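Local coordinates for protein 6-aminohexanoate-dimer hydrolase (Bacillus anthracis, PDB 4GB7) that probably hydrolyses the amide bond of 6-aminohexanoate dimers, as a serine hydrolase with a beta-lactamase-type fold, at residues A[229-234]-A[294-299]; A[58-63]-A[288-293]; A[363-368]-A[409-414]; A[115-120]-A[416-421]. All coordinates share one frame; numbering follows the deposited sequence.

The four contacts form two pairs at distant parts of the fold. Contacts 1 and 2 have centres about 13 Å apart and touch: strand 287-290 and the loop after it supply 288-293 to contact 2 and 294-299 to contact 1. Contacts 3 and 4, about 11 Å apart between centres, share the C-terminal helix 402-417, which covers the five-stranded antiparallel sheet. Between the pairs the centres lie about 33 to 41 Å apart. Along the chain the segments begin 58, 115, 229, 288, 294, 363, 409 and 416. Contact 4 thus joins an early sheet strand to the chain's C-terminal end, while contact 2 brings the N-terminal loop onto the smaller, four-stranded sheet.

Contact 1: A[229-234]-A[294-299]; sequences KIYDML and TKIEQA
With CG1 anti to its carbonyl carbon (chi1 -67°) and CD1 carried onward in an extended chain (chi2 166°), Ile230 pushes its terminal methyl from the first turn of helix 230-235 against the backbone of loop 294-299. Ile230 CD1 lies 3.4 Å from Glu297 O and 3.5 Å from Ile296 O, so the methyl sits against two successive carbonyl oxygens. The same carbon also meets side chains, at 4.2 Å from Ile296 CG2 and 4.1 Å from Gln298 CG.

Tyr231, one residue on, brings the hydroxyl end of its ring to Ile296, the two side chains crossing at about a right angle. Ile296 CD1 comes within 3.6 Å of Tyr231 OH, and Ile296 CG2 lies obliquely to the ring, 3.9 Å from Tyr231 CE1. The hydroxyl is not left to these methyls alone: it is hydrogen-bonded to Arg262, whose other terminal nitrogen forms a salt bridge with Glu297, itself also hydrogen-bonded to Asn67 through OE2. Arg262 thus links the ring to the loop, and Ile296 packs on it as well. At the outer margin, Lys229 CD and Thr294 CG2 touch at 4.1 Å as plain aliphatic packing.

Asp292 takes the N-H of Ile230 on one carboxylate oxygen and pairs with the Thr294 hydroxyl through the other. Gln298, centre of an inverse gamma turn, reaches Ser215 with its amide nitrogen. The short helix touches helix 206-214 through Ile230 and Met233, helix 251-265 through Leu234, and the loop joining strands 287-290 and 303-305 through Ile230 and Tyr231.

Contact 2: A[58-63]-A[288-293]; sequences THMKEF and YYVTDE
Tyr288 OH accepts the backbone N-H of Lys61, with Lys61 N 2.8 Å from the oxygen and a moderately bent N-H...O angle of 141°. Lys61 also covers the ring it bonds to: its CB lies over one face, 3.9 Å from the ring centroid, in a CH-pi contact, and approaches Tyr288 CZ to 3.4 Å. Its CG stands between the backbone N and the carbonyl carbon (chi1 60°), and the extended chain beyond brings Lys61 CD to 3.7 Å from Tyr288 CE2. Met60, a selenomethionine, meets the ring differently, with CB at the edge and near its plane, 3.6 Å from Tyr288 OH. In one of its two deposited conformers Met60 CE also lies 3.8 Å from Val290 CG2, a contact that is accordingly doubtful.

In the next shell the loop is held by its own turns, Glu62 N bonding to His59 O and Phe63 N to Met60 O, while Met60 O is bonded to the hydroxyl of Thr64. Tyr288 is fixed by backbone bonds to Asn304. Further out, Ile66 touches both Lys61 and Tyr288.

Tyr288 and Val290 face the N-terminal loop, whereas Tyr289 between them packs on helix 269-278. This is the alternation of a β-strand within an antiparallel sheet: strand 287-290 runs between 66-69 and 303-305, and the loop leading into 66-69 covers one face of that sheet.

Contact 3: A[363-368]-A[409-414]; sequences HNEQGA and MYIDIA
Asn364 and Ile411 meet tip to tip, although the asparagine amide is spent on polar bonds elsewhere: Asn364 ND2 lies 3.7 Å from Ile411 CD1, a polar nitrogen against a methyl. The amide belongs to an Asx turn, combined with a type I beta turn from Asn364 to Gly367. These turns present the loop before strand 369-373, an outermost strand of the five-stranded antiparallel sheet, to the C-terminal helix 402-417.

Two backbone N-H groups grip Asn364 OD1 from opposite faces of the amide plane. Ala368 N donates at 3.0 Å to Asn364 OD1 along an almost straight line, 172°, whereas Gln366 N, 2.9 Å from the same oxygen, comes in well above the plane with an angle of 138°. A chi1 of 78° sets CG between the backbone N and the carbonyl carbon, and from there OD1 accepts both N-H groups of its own loop. The two bonds to OD1, with the ND2 bond to the hydroxyl of Tyr380, probably fix the rotation of the amide; the Tyr380 side chain also touches Ile411.

Ile411 is met from a second direction by Glu365, which crosses it obliquely and brings OE2 to 3.8 Å from Ile411 CG2. Glu365 also touches a crystal neighbour, so its position may owe something to the lattice. Gln366 bends at chi2 and is held at both ends of its amide, with OE1 bonded to His415, the residue after this helix segment, and NE2 to Asp382. That same nitrogen ends against the helix, Gln366 NE2 lying 4.0 Å from Ala414 CB.

Contact 4: A[115-120]-A[416-421]; sequences VVHNGQ and HLEKLP
Glu418 OE2 takes a short hydrogen bond from His117 NE2, 2.7 Å with an N-H...O angle of 150°, and a second from a water whose oxygen is 2.8 Å from it. The carboxylate oxygen is approached on its anti side, while it lies almost exactly in the plane of the imidazole; the two flat groups themselves stand nearly perpendicular, at 86°. The water also accepts from Asn118 ND2, at 2.9 Å from that nitrogen, and so bridges the hairpin turn to the acid. Lys386 forms a weak, long ion pair with Glu418 and is hydrogen-bonded to Asn118 OD1.

CG of His117 is anti to its backbone N (chi1 -176°), and the ring beyond it meets the helix end. Leu417 CB sits over one face of this ring, 3.9 Å from the centroid, in a CH-pi contact, and Asn118 ND2 lies over the opposite face, toward the rim. Leu417 O is 3.4 Å from His117 CE1. Deeper in, Leu417 CD1 packs against Val115 CG1 at 3.8 Å, and Leu417 also touches Met387 and Val122 of the strands on either side of 110-117.

The contact joins two chain features: the type I' turn from His117 to Gln120, which links the antiparallel strands 110-117 and 120-126, and the end of helix 402-417, closed by a Schellman motif with Lys419 at positive phi. The nearby carboxylate may favour a protonated imidazole, and Lys386, though distant, may favour the ionised acid; the geometry itself establishes a short His-carboxylate hydrogen bond tying hairpin to C-terminal helix.

Contact 1: A[229-234]-A[294-299]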
# COMPACT_ATOMS: atom_id res chain seq x y z
N LYS A 229 2.59 -8.54 -20.04
CA LYS A 229 3.16 -7.45 -19.30
C LYS A 229 1.99 -6.68 -18.71
O LYS A 229 0.87 -6.82 -19.17
CB LYS A 229 4.01 -6.59 -20.22
CG LYS A 229 3.25 -5.91 -21.32
CD LYS A 229 4.20 -5.14 -22.22
CE LYS A 229 3.47 -4.39 -23.29
NZ LYS A 229 4.36 -3.42 -23.98
N ILE A 230 2.25 -5.83 -17.72
CA ILE A 230 1.18 -5.11 -17.00
C ILE A 230 0.27 -4.31 -17.95
O ILE A 230 -0.96 -4.33 -17.80
CB ILE A 230 1.78 -4.22 -15.89
CG1 ILE A 230 2.39 -5.09 -14.78
CG2 ILE A 230 0.72 -3.28 -15.28
CD1 ILE A 230 3.27 -4.26 -13.86
N TYR A 231 0.84 -3.61 -18.92
CA TYR A 231 -0.01 -2.82 -19.77
C TYR A 231 -0.98 -3.64 -20.61
O TYR A 231 -2.07 -3.14 -20.96
CB TYR A 231 0.83 -1.92 -20.66
CG TYR A 231 1.73 -0.90 -19.96
CD1 TYR A 231 1.48 -0.47 -18.65
CD2 TYR A 231 2.82 -0.36 -20.60
CE1 TYR A 231 2.29 0.45 -18.04
CE2 TYR A 231 3.64 0.58 -19.97
CZ TYR A 231 3.38 0.98 -18.69
OH TYR A 231 4.17 1.92 -18.07
N ASP A 232 -0.60 -4.87 -20.93
CA ASP A 232 -1.52 -5.81 -21.61
C ASP A 232 -2.81 -6.02 -20.82
O ASP A 232 -3.91 -6.11 -21.36
CB ASP A 232 -0.86 -7.18 -21.82
CG ASP A 232 0.22 -7.20 -22.89
OD1 ASP A 232 0.44 -6.18 -23.63
OD2 ASP A 232 0.83 -8.29 -22.99
N MSE A 233 -2.66 -6.14 -19.51
CA MSE A 233 -3.81 -6.30 -18.63
C MSE A 233 -4.76 -5.12 -18.74
O MSE A 233 -5.96 -5.27 -18.77
CB MSE A 233 -3.34 -6.51 -17.18
CG MSE A 233 -4.48 -6.67 -16.16
SE MSE A 233 -3.94 -6.55 -14.33
CE MSE A 233 -3.68 -4.61 -14.31
N LEU A 234 -4.19 -3.91 -18.79
CA LEU A 234 -5.01 -2.71 -18.87
C LEU A 234 -5.79 -2.70 -20.17
O LEU A 234 -6.93 -2.24 -20.18
CB LEU A 234 -4.13 -1.48 -18.77
CG LEU A 234 -3.35 -1.33 -17.45
CD1 LEU A 234 -2.49 -0.06 -17.48
CD2 LEU A 234 -4.22 -1.44 -16.18
N THR A 294 9.16 -6.63 -18.58
CA THR A 294 9.61 -5.42 -19.25
C THR A 294 10.15 -4.34 -18.33
O THR A 294 10.46 -3.23 -18.76
CB THR A 294 8.57 -4.88 -20.25
OG1 THR A 294 7.47 -4.26 -19.58
CG2 THR A 294 8.11 -5.98 -21.19
N LYS A 295 10.35 -4.69 -17.05
CA LYS A 295 10.85 -3.78 -16.02
C LYS A 295 9.90 -2.62 -15.70
O LYS A 295 10.29 -1.57 -15.12
CB LYS A 295 12.28 -3.30 -16.32
CG LYS A 295 13.30 -4.41 -16.54
CD LYS A 295 13.34 -5.47 -15.41
CE LYS A 295 13.39 -4.95 -13.93
NZ LYS A 295 14.73 -4.34 -13.59
N ILE A 296 8.62 -2.83 -16.02
CA ILE A 296 7.56 -1.93 -15.55
C ILE A 296 7.12 -2.37 -14.17
O ILE A 296 6.73 -3.53 -13.96
CB ILE A 296 6.36 -1.91 -16.52
CG1 ILE A 296 6.75 -1.31 -17.88
CG2 ILE A 296 5.18 -1.16 -15.93
CD1 ILE A 296 7.29 0.09 -17.85
N GLU A 297 7.12 -1.41 -13.24
CA GLU A 297 6.82 -1.73 -11.85
C GLU A 297 5.33 -2.05 -11.65
O GLU A 297 4.48 -1.47 -12.31
CB GLU A 297 7.16 -0.55 -10.92
CG GLU A 297 8.60 -0.05 -10.98
CD GLU A 297 8.87 1.00 -12.02
OE1 GLU A 297 8.02 1.25 -12.90
OE2 GLU A 297 10.04 1.51 -11.97
N GLN A 298 5.03 -2.98 -10.74
CA GLN A 298 3.69 -3.13 -10.18
C GLN A 298 3.45 -1.95 -9.25
O GLN A 298 3.71 -2.06 -8.06
CB GLN A 298 3.58 -4.39 -9.31
CG GLN A 298 3.71 -5.67 -10.06
CD GLN A 298 3.70 -6.86 -9.14
OE1 GLN A 298 3.74 -6.70 -7.91
NE2 GLN A 298 3.68 -8.03 -9.71
N ALA A 299 2.93 -0.86 -9.79
CA ALA A 299 2.63 0.31 -9.01
C ALA A 299 1.59 0.05 -7.91
O ALA A 299 1.55 0.76 -6.89
CB ALA A 299 2.13 1.44 -9.93

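Contact 2: A[58-63]-A[288-293]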
# COMPACT_ATOMS: atom_id res chain seq x y z
N THR A 58 9.21 -11.67 2.63
CA THR A 58 10.41 -11.11 3.26
C THR A 58 11.66 -11.22 2.36
O THR A 58 12.76 -10.83 2.79
CB THR A 58 10.65 -11.78 4.63
OG1 THR A 58 10.74 -13.18 4.47
CG2 THR A 58 9.46 -11.46 5.62
N HIS A 59 11.49 -11.76 1.15
CA HIS A 59 12.62 -11.97 0.22
C HIS A 59 12.21 -11.79 -1.22
O HIS A 59 12.68 -12.54 -2.10
CB HIS A 59 13.15 -13.39 0.35
CG HIS A 59 13.68 -13.74 1.74
ND1 HIS A 59 12.90 -14.19 2.73
CD2 HIS A 59 14.97 -13.73 2.25
CE1 HIS A 59 13.66 -14.45 3.83
NE2 HIS A 59 14.92 -14.17 3.54
N MSE A 60 11.37 -10.81 -1.51
CA MSE A 60 10.77 -10.74 -2.85
C MSE A 60 11.83 -10.58 -3.94
O MSE A 60 11.74 -11.19 -5.04
CB MSE A 60 9.69 -9.65 -2.93
CG MSE A 60 8.32 -10.00 -2.31
SE MSE A 60 7.38 -11.46 -3.17
CE MSE A 60 6.76 -10.58 -4.77
N LYS A 61 12.87 -9.81 -3.65
CA LYS A 61 13.90 -9.59 -4.65
C LYS A 61 14.69 -10.87 -5.00
O LYS A 61 15.41 -10.89 -5.98
CB LYS A 61 14.86 -8.50 -4.22
CG LYS A 61 15.61 -8.76 -2.93
CD LYS A 61 16.65 -7.69 -2.69
CE LYS A 61 17.13 -7.72 -1.26
NZ LYS A 61 18.00 -6.55 -0.96
N GLU A 62 14.60 -11.92 -4.18
CA GLU A 62 15.23 -13.22 -4.55
C GLU A 62 14.36 -14.11 -5.44
O GLU A 62 14.82 -15.15 -5.89
CB GLU A 62 15.62 -14.00 -3.29
CG GLU A 62 16.56 -13.26 -2.37
CD GLU A 62 17.10 -14.14 -1.28
OE1 GLU A 62 17.33 -15.37 -1.53
OE2 GLU A 62 17.24 -13.62 -0.15
N PHE A 63 13.16 -13.65 -5.74
CA PHE A 63 12.11 -14.43 -6.37
C PHE A 63 11.64 -13.79 -7.69
O PHE A 63 11.09 -14.46 -8.54
CB PHE A 63 10.95 -14.51 -5.31
CG PHE A 63 9.75 -15.26 -5.75
CD1 PHE A 63 9.80 -16.62 -5.92
CD2 PHE A 63 8.55 -14.60 -5.98
CE1 PHE A 63 8.68 -17.33 -6.32
CE2 PHE A 63 7.43 -15.29 -6.39
CZ PHE A 63 7.50 -16.66 -6.56
N TYR A 288 12.42 -1.21 -3.13
CA TYR A 288 12.39 -1.71 -4.50
C TYR A 288 10.98 -2.09 -4.92
O TYR A 288 10.13 -2.42 -4.06
CB TYR A 288 13.34 -2.89 -4.69
CG TYR A 288 13.07 -4.14 -3.89
CD1 TYR A 288 12.08 -5.09 -4.29
CD2 TYR A 288 13.84 -4.43 -2.78
CE1 TYR A 288 11.89 -6.26 -3.54
CE2 TYR A 288 13.66 -5.59 -2.06
CZ TYR A 288 12.69 -6.51 -2.46
OH TYR A 288 12.48 -7.70 -1.79
N TYR A 289 10.73 -1.98 -6.23
CA TYR A 289 9.50 -2.46 -6.82
C TYR A 289 9.70 -3.76 -7.57
O TYR A 289 10.62 -3.87 -8.39
CB TYR A 289 8.97 -1.50 -7.89
CG TYR A 289 8.14 -0.35 -7.40
CD1 TYR A 289 6.77 -0.49 -7.12
CD2 TYR A 289 8.72 0.92 -7.24
CE1 TYR A 289 6.01 0.58 -6.69
CE2 TYR A 289 7.94 1.99 -6.83
CZ TYR A 289 6.61 1.84 -6.57
OH TYR A 289 5.92 2.97 -6.14
N VAL A 290 8.82 -4.73 -7.31
CA VAL A 290 8.67 -5.86 -8.20
C VAL A 290 8.18 -5.33 -9.54
O VAL A 290 7.33 -4.44 -9.60
CB VAL A 290 7.73 -6.90 -7.61
CG1 VAL A 290 7.32 -7.94 -8.64
CG2 VAL A 290 8.39 -7.50 -6.34
N THR A 291 8.69 -5.94 -10.61
CA THR A 291 8.30 -5.52 -11.97
C THR A 291 7.78 -6.68 -12.82
O THR A 291 7.99 -7.83 -12.51
CB THR A 291 9.48 -4.85 -12.73
OG1 THR A 291 10.42 -5.86 -13.16
CG2 THR A 291 10.19 -3.78 -11.86
N ASP A 292 7.17 -6.35 -13.96
CA ASP A 292 6.96 -7.32 -15.03
C ASP A 292 8.26 -7.55 -15.82
O ASP A 292 9.32 -6.97 -15.51
CB ASP A 292 5.72 -6.91 -15.90
CG ASP A 292 5.94 -5.72 -16.77
OD1 ASP A 292 7.09 -5.39 -17.03
OD2 ASP A 292 4.90 -5.16 -17.25
N GLU A 293 8.20 -8.41 -16.83
CA GLU A 293 9.39 -8.82 -17.56
C GLU A 293 9.97 -7.66 -18.37
O GLU A 293 11.13 -7.72 -18.79
CB GLU A 293 9.07 -9.95 -18.50
CG GLU A 293 8.75 -11.26 -17.85
CD GLU A 293 8.06 -12.18 -18.86
OE1 GLU A 293 6.80 -12.08 -19.08
OE2 GLU A 293 8.81 -12.99 -19.45

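Contact 3: A[363-368]-A[409-414]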
# COMPACT_ATOMS: atom_id res chain seq x y z
N HIS A 363 -13.50 6.94 9.03
CA HIS A 363 -14.30 7.80 9.93
C HIS A 363 -14.40 7.24 11.32
O HIS A 363 -15.50 7.09 11.88
CB HIS A 363 -15.68 8.06 9.32
CG HIS A 363 -15.61 8.79 8.01
ND1 HIS A 363 -15.89 8.21 6.81
CD2 HIS A 363 -15.18 10.08 7.73
CE1 HIS A 363 -15.69 9.12 5.84
NE2 HIS A 363 -15.26 10.25 6.39
N ASN A 364 -13.25 6.97 11.90
CA ASN A 364 -13.17 6.53 13.25
C ASN A 364 -13.07 7.74 14.18
O ASN A 364 -13.02 8.91 13.73
CB ASN A 364 -12.09 5.45 13.47
CG ASN A 364 -10.66 6.00 13.54
OD1 ASN A 364 -10.41 7.21 13.46
ND2 ASN A 364 -9.68 5.07 13.66
N GLU A 365 -13.05 7.48 15.49
CA GLU A 365 -13.10 8.59 16.43
C GLU A 365 -11.83 9.42 16.44
O GLU A 365 -11.81 10.49 17.07
CB GLU A 365 -13.42 8.12 17.85
CG GLU A 365 -12.35 7.27 18.49
CD GLU A 365 -12.69 6.99 19.94
OE1 GLU A 365 -12.67 7.91 20.80
OE2 GLU A 365 -12.93 5.84 20.21
N GLN A 366 -10.76 8.93 15.78
CA GLN A 366 -9.49 9.68 15.71
C GLN A 366 -9.35 10.47 14.46
O GLN A 366 -8.38 11.22 14.34
CB GLN A 366 -8.30 8.76 15.79
CG GLN A 366 -8.35 7.83 16.98
CD GLN A 366 -8.22 8.56 18.29
OE1 GLN A 366 -9.18 8.73 19.01
NE2 GLN A 366 -7.01 9.03 18.58
N GLY A 367 -10.25 10.28 13.51
CA GLY A 367 -10.07 10.95 12.22
C GLY A 367 -8.90 10.28 11.46
O GLY A 367 -8.24 10.95 10.63
N ALA A 368 -8.65 8.98 11.72
CA ALA A 368 -7.48 8.29 11.11
C ALA A 368 -7.69 8.06 9.64
O ALA A 368 -8.83 8.01 9.15
CB ALA A 368 -7.12 7.01 11.84
N MSE A 409 -7.62 -1.95 18.09
CA MSE A 409 -6.36 -1.95 18.87
C MSE A 409 -5.56 -0.67 18.61
O MSE A 409 -4.96 -0.08 19.52
CB MSE A 409 -5.54 -3.16 18.45
CG MSE A 409 -4.19 -3.34 19.07
SE MSE A 409 -3.48 -4.90 18.16
CE MSE A 409 -2.60 -3.99 16.71
N TYR A 410 -5.59 -0.18 17.36
CA TYR A 410 -4.83 1.04 17.08
C TYR A 410 -5.39 2.26 17.84
O TYR A 410 -4.66 3.14 18.28
CB TYR A 410 -4.84 1.33 15.60
CG TYR A 410 -4.22 0.29 14.70
CD1 TYR A 410 -3.32 -0.65 15.14
CD2 TYR A 410 -4.58 0.25 13.39
CE1 TYR A 410 -2.81 -1.61 14.27
CE2 TYR A 410 -4.06 -0.67 12.53
CZ TYR A 410 -3.18 -1.63 12.98
OH TYR A 410 -2.68 -2.56 12.06
N ILE A 411 -6.71 2.31 17.97
CA ILE A 411 -7.37 3.33 18.79
C ILE A 411 -6.99 3.19 20.26
O ILE A 411 -6.61 4.18 20.92
CB ILE A 411 -8.91 3.31 18.60
CG1 ILE A 411 -9.30 3.56 17.13
CG2 ILE A 411 -9.52 4.37 19.53
CD1 ILE A 411 -10.77 3.37 16.80
N ASP A 412 -7.05 1.98 20.81
CA ASP A 412 -6.65 1.78 22.16
C ASP A 412 -5.19 2.10 22.45
O ASP A 412 -4.88 2.69 23.51
CB ASP A 412 -6.95 0.36 22.61
CG ASP A 412 -8.46 0.09 22.75
OD1 ASP A 412 -9.28 1.04 22.90
OD2 ASP A 412 -8.79 -1.11 22.76
N ILE A 413 -4.30 1.74 21.52
CA ILE A 413 -2.90 2.13 21.67
C ILE A 413 -2.76 3.66 21.71
O ILE A 413 -2.08 4.20 22.56
CB ILE A 413 -1.97 1.51 20.59
CG1 ILE A 413 -1.92 -0.00 20.75
CG2 ILE A 413 -0.57 2.18 20.65
CD1 ILE A 413 -1.32 -0.72 19.55
N ALA A 414 -3.37 4.36 20.75
CA ALA A 414 -3.33 5.81 20.74
C ALA A 414 -3.80 6.41 22.09
O ALA A 414 -3.19 7.33 22.64
CB ALA A 414 -4.22 6.35 19.60

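Contact 4: A[115-120]-A[416-421]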
# COMPACT_ATOMS: atom_id res chain seq x y z
N VAL A 115 5.37 1.57 16.06
CA VAL A 115 4.52 2.64 16.58
C VAL A 115 5.37 3.90 16.83
O VAL A 115 6.36 3.89 17.55
CB VAL A 115 3.80 2.26 17.88
CG1 VAL A 115 2.89 3.40 18.35
CG2 VAL A 115 3.09 0.92 17.76
N VAL A 116 4.96 4.98 16.19
CA VAL A 116 5.59 6.29 16.30
C VAL A 116 4.53 7.24 16.91
O VAL A 116 3.34 7.17 16.54
CB VAL A 116 6.03 6.82 14.95
CG1 VAL A 116 6.74 8.19 15.09
CG2 VAL A 116 7.00 5.85 14.29
N HIS A 117 4.95 8.08 17.84
CA HIS A 117 4.04 8.97 18.60
C HIS A 117 4.73 10.29 18.82
O HIS A 117 5.86 10.35 19.31
CB HIS A 117 3.68 8.37 19.94
CG HIS A 117 2.69 9.16 20.71
ND1 HIS A 117 2.84 9.43 22.03
CD2 HIS A 117 1.49 9.77 20.31
CE1 HIS A 117 1.78 10.17 22.46
NE2 HIS A 117 0.96 10.39 21.41
N ASN A 118 4.11 11.36 18.35
CA ASN A 118 4.71 12.68 18.37
C ASN A 118 6.11 12.68 17.75
O ASN A 118 7.04 13.39 18.20
CB ASN A 118 4.75 13.30 19.80
CG ASN A 118 3.36 13.51 20.39
OD1 ASN A 118 2.49 14.08 19.74
ND2 ASN A 118 3.16 13.07 21.63
N GLY A 119 6.25 11.95 16.67
CA GLY A 119 7.48 11.94 15.91
C GLY A 119 8.63 11.23 16.57
O GLY A 119 9.77 11.40 16.17
N GLN A 120 8.33 10.39 17.54
CA GLN A 120 9.37 9.57 18.18
C GLN A 120 8.93 8.11 18.17
O GLN A 120 7.74 7.82 18.37
CB GLN A 120 9.61 9.99 19.61
CG GLN A 120 10.01 11.45 19.76
CD GLN A 120 10.21 11.84 21.21
OE1 GLN A 120 9.36 11.56 22.08
NE2 GLN A 120 11.35 12.45 21.50
N HIS A 416 -3.93 5.07 25.03
CA HIS A 416 -2.91 4.74 26.04
C HIS A 416 -1.71 5.67 26.00
O HIS A 416 -1.29 6.19 27.04
CB HIS A 416 -2.50 3.30 25.88
CG HIS A 416 -1.37 2.90 26.78
ND1 HIS A 416 -1.55 2.59 28.08
CD2 HIS A 416 -0.04 2.74 26.52
CE1 HIS A 416 -0.38 2.25 28.62
NE2 HIS A 416 0.56 2.34 27.66
N LEU A 417 -1.18 5.92 24.80
CA LEU A 417 -0.03 6.79 24.62
C LEU A 417 -0.37 8.24 24.95
O LEU A 417 0.50 9.01 25.38
CB LEU A 417 0.48 6.66 23.17
CG LEU A 417 1.09 5.30 22.78
CD1 LEU A 417 1.51 5.36 21.34
CD2 LEU A 417 2.25 4.87 23.67
N GLU A 418 -1.63 8.63 24.75
CA GLU A 418 -2.09 9.95 25.08
C GLU A 418 -2.42 10.10 26.57
O GLU A 418 -2.77 11.17 26.99
CB GLU A 418 -3.30 10.34 24.19
CG GLU A 418 -3.00 10.59 22.72
CD GLU A 418 -2.28 11.91 22.49
OE1 GLU A 418 -2.97 12.94 22.48
OE2 GLU A 418 -1.04 11.92 22.31
N LYS A 419 -2.30 9.02 27.33
CA LYS A 419 -2.57 8.95 28.76
C LYS A 419 -4.01 9.28 29.10
O LYS A 419 -4.29 9.96 30.10
CB LYS A 419 -1.54 9.77 29.56
CG LYS A 419 -0.11 9.30 29.27
CD LYS A 419 0.92 9.85 30.25
CE LYS A 419 2.34 9.68 29.75
NZ LYS A 419 2.62 8.31 29.24
N LEU A 420 -4.93 8.81 28.25
CA LEU A 420 -6.38 8.99 28.42
C LEU A 420 -6.97 7.84 29.19
O LEU A 420 -6.41 6.71 29.18
CB LEU A 420 -7.06 9.17 27.07
CG LEU A 420 -6.49 10.32 26.25
CD1 LEU A 420 -7.14 10.36 24.86
CD2 LEU A 420 -6.71 11.64 27.00
N PRO A 421 -8.08 8.10 29.90
CA PRO A 421 -8.71 7.01 30.70
C PRO A 421 -9.26 5.85 29.84
O PRO A 421 -9.40 4.73 30.34
CB PRO A 421 -9.86 7.69 31.44
CG PRO A 421 -9.68 9.14 31.25
CD PRO A 421 -8.67 9.42 30.19
O HOH W 1 0.98 13.51 23.48